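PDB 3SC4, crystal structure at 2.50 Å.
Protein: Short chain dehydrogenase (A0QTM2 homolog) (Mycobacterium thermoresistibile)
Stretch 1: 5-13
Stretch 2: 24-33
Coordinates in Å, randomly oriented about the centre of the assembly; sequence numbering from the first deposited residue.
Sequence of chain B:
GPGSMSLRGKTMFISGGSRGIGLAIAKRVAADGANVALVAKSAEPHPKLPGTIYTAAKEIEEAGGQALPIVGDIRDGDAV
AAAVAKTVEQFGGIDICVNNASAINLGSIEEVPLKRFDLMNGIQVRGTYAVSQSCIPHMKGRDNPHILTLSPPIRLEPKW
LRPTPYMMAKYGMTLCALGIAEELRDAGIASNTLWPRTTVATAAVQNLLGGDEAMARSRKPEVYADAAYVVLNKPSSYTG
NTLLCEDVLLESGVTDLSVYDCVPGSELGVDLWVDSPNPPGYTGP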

# COMPACT_ATOMS: atom_id res chain seq x y z
N MET B 5 6.59 2.16 35.23
CA MET B 5 7.31 2.64 34.00
C MET B 5 6.91 4.09 33.58
O MET B 5 5.86 4.63 34.00
CB MET B 5 7.16 1.65 32.81
N SER B 6 7.77 4.68 32.75
CA SER B 6 7.91 6.13 32.59
C SER B 6 8.82 6.39 31.38
O SER B 6 9.75 5.62 31.11
CB SER B 6 8.56 6.70 33.84
OG SER B 6 8.51 8.11 33.90
N LEU B 7 8.57 7.49 30.66
CA LEU B 7 9.37 7.84 29.50
C LEU B 7 10.38 8.93 29.83
O LEU B 7 10.82 9.69 28.96
CB LEU B 7 8.45 8.28 28.36
CG LEU B 7 7.36 7.27 28.01
CD1 LEU B 7 6.39 7.87 27.05
CD2 LEU B 7 7.97 5.98 27.44
N ARG B 8 10.78 8.98 31.10
CA ARG B 8 11.69 10.01 31.58
C ARG B 8 13.03 9.82 30.89
O ARG B 8 13.54 8.70 30.81
CB ARG B 8 11.84 9.91 33.10
CG ARG B 8 12.45 11.15 33.78
CD ARG B 8 11.97 11.21 35.22
NE ARG B 8 12.44 12.38 35.97
CZ ARG B 8 11.89 13.60 35.92
NH1 ARG B 8 10.85 13.87 35.14
NH2 ARG B 8 12.41 14.57 36.68
N GLY B 9 13.58 10.91 30.35
CA GLY B 9 14.87 10.88 29.67
C GLY B 9 14.89 10.20 28.30
O GLY B 9 15.95 10.02 27.70
N LYS B 10 13.71 9.83 27.81
CA LYS B 10 13.63 9.16 26.54
C LYS B 10 13.40 10.19 25.43
O LYS B 10 12.95 11.31 25.70
CB LYS B 10 12.53 8.09 26.60
CG LYS B 10 12.81 7.05 27.70
CD LYS B 10 12.70 5.58 27.22
CE LYS B 10 13.26 4.58 28.25
NZ LYS B 10 14.74 4.76 28.52
N THR B 11 13.77 9.82 24.20
CA THR B 11 13.68 10.72 23.07
C THR B 11 12.69 10.22 22.03
O THR B 11 12.79 9.09 21.58
CB THR B 11 15.05 10.86 22.42
OG1 THR B 11 15.92 11.52 23.34
CG2 THR B 11 14.96 11.69 21.15
N MET B 12 11.74 11.08 21.65
CA MET B 12 10.79 10.79 20.57
C MET B 12 11.02 11.60 19.30
O MET B 12 11.25 12.81 19.36
CB MET B 12 9.36 11.08 21.03
CG MET B 12 8.31 10.90 19.94
SD MET B 12 6.67 10.62 20.62
CE MET B 12 6.16 12.26 21.04
N PHE B 13 10.93 10.93 18.15
CA PHE B 13 10.86 11.58 16.85
C PHE B 13 9.44 11.43 16.30
O PHE B 13 8.97 10.32 16.10
CB PHE B 13 11.85 10.95 15.88
CG PHE B 13 11.99 11.73 14.58
CD1 PHE B 13 12.92 12.76 14.46
CD2 PHE B 13 11.18 11.44 13.49
CE1 PHE B 13 13.04 13.47 13.28
CE2 PHE B 13 11.29 12.15 12.31
CZ PHE B 13 12.24 13.16 12.20
N ALA B 24 -1.09 16.19 20.94
CA ALA B 24 -1.49 15.58 22.23
C ALA B 24 -0.57 14.43 22.62
O ALA B 24 -0.34 14.21 23.80
CB ALA B 24 -2.95 15.11 22.21
N ILE B 25 -0.06 13.69 21.65
CA ILE B 25 0.87 12.59 21.93
C ILE B 25 2.19 13.16 22.41
O ILE B 25 2.71 12.74 23.44
CB ILE B 25 1.08 11.67 20.71
CG1 ILE B 25 -0.18 10.83 20.47
CG2 ILE B 25 2.28 10.71 20.90
CD1 ILE B 25 -0.33 10.29 19.07
N ALA B 26 2.71 14.11 21.65
CA ALA B 26 3.91 14.84 22.02
C ALA B 26 3.80 15.39 23.45
O ALA B 26 4.69 15.17 24.27
CB ALA B 26 4.17 15.96 21.04
N LYS B 27 2.70 16.05 23.76
CA LYS B 27 2.52 16.61 25.10
C LYS B 27 2.53 15.53 26.19
O LYS B 27 3.20 15.67 27.21
CB LYS B 27 1.25 17.48 25.18
CG LYS B 27 1.49 18.93 24.68
CD LYS B 27 0.24 19.65 24.17
CE LYS B 27 -0.57 20.35 25.27
NZ LYS B 27 -1.84 20.90 24.68
N ARG B 28 1.84 14.43 25.95
CA ARG B 28 1.79 13.37 26.95
C ARG B 28 3.15 12.79 27.24
O ARG B 28 3.50 12.55 28.39
CB ARG B 28 0.87 12.25 26.51
CG ARG B 28 0.71 11.16 27.53
CD ARG B 28 -0.10 11.65 28.72
NE ARG B 28 -0.54 10.52 29.53
CZ ARG B 28 0.15 9.96 30.52
NH1 ARG B 28 1.37 10.41 30.87
NH2 ARG B 28 -0.39 8.95 31.16
N VAL B 29 3.93 12.57 26.20
CA VAL B 29 5.26 12.02 26.35
C VAL B 29 6.18 13.05 27.01
O VAL B 29 6.96 12.71 27.88
CB VAL B 29 5.81 11.55 24.98
CG1 VAL B 29 7.24 11.09 25.11
CG2 VAL B 29 4.92 10.44 24.43
N ALA B 30 6.07 14.30 26.59
CA ALA B 30 6.82 15.40 27.20
C ALA B 30 6.57 15.50 28.70
O ALA B 30 7.48 15.83 29.43
CB ALA B 30 6.46 16.73 26.52
N ALA B 31 5.36 15.20 29.16
CA ALA B 31 4.98 15.41 30.57
C ALA B 31 5.78 14.54 31.54
O ALA B 31 5.89 14.88 32.71
CB ALA B 31 3.49 15.18 30.78
N ASP B 32 6.33 13.43 31.03
CA ASP B 32 7.24 12.58 31.80
C ASP B 32 8.68 13.13 31.81
O ASP B 32 9.56 12.54 32.42
CB ASP B 32 7.25 11.16 31.20
CG ASP B 32 6.09 10.28 31.69
OD1 ASP B 32 5.12 10.81 32.28
OD2 ASP B 32 6.16 9.04 31.47
N GLY B 33 8.93 14.24 31.13
CA GLY B 33 10.30 14.78 31.03
C GLY B 33 11.10 14.19 29.88
O GLY B 33 12.32 13.99 29.99

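The turn that follows the helix and the loop leading into strand 11-13 are joined by three hydrogen bonds from consecutive residues, with an apolar patch beside them. Asp32, its CA-to-CB bond directed toward the loop and chi1 in m, accepts at OD2 from the backbone N of Leu7 (3.0 Å, 172° at the hydrogen), a nearly straight bond; OD2 is also hydrogen-bonded elsewhere in the structure. The carbonyl O of Asp32 lies at the edge of the Arg8 guanidinium, near its plane, and accepts from NH1 (3.3 Å), while Arg8 CA makes a CA-H...O contact with that same Asp32 O at 3.4 Å. Gly9 N completes the series with a weak bond to Gly33 O (3.3 Å). The local turns settle further groups: Lys10 N bonds Leu7 O (3.1 Å) in a type II turn, and Gly33 N bonds Ala30 O (2.7 Å) in a type I turn. The positive phi of Gly33 suits glycine: a CB would jam against the preceding carbonyl O and lie 2.9 Å from Arg8 NH1. Beside the polar contacts, buried Leu7 CD1 meets Val29 CG1 at 3.9 Å. Met12, extended through t chi1 and chi2, brings its CE to 3.6 Å from Ala26 CA and 4.0 Å from Val29 CB; Ala26 CB lies sideways, 4.2 Å from Met12 CE, so the methyl is nearer the helix backbone than to the Ala26 side chain.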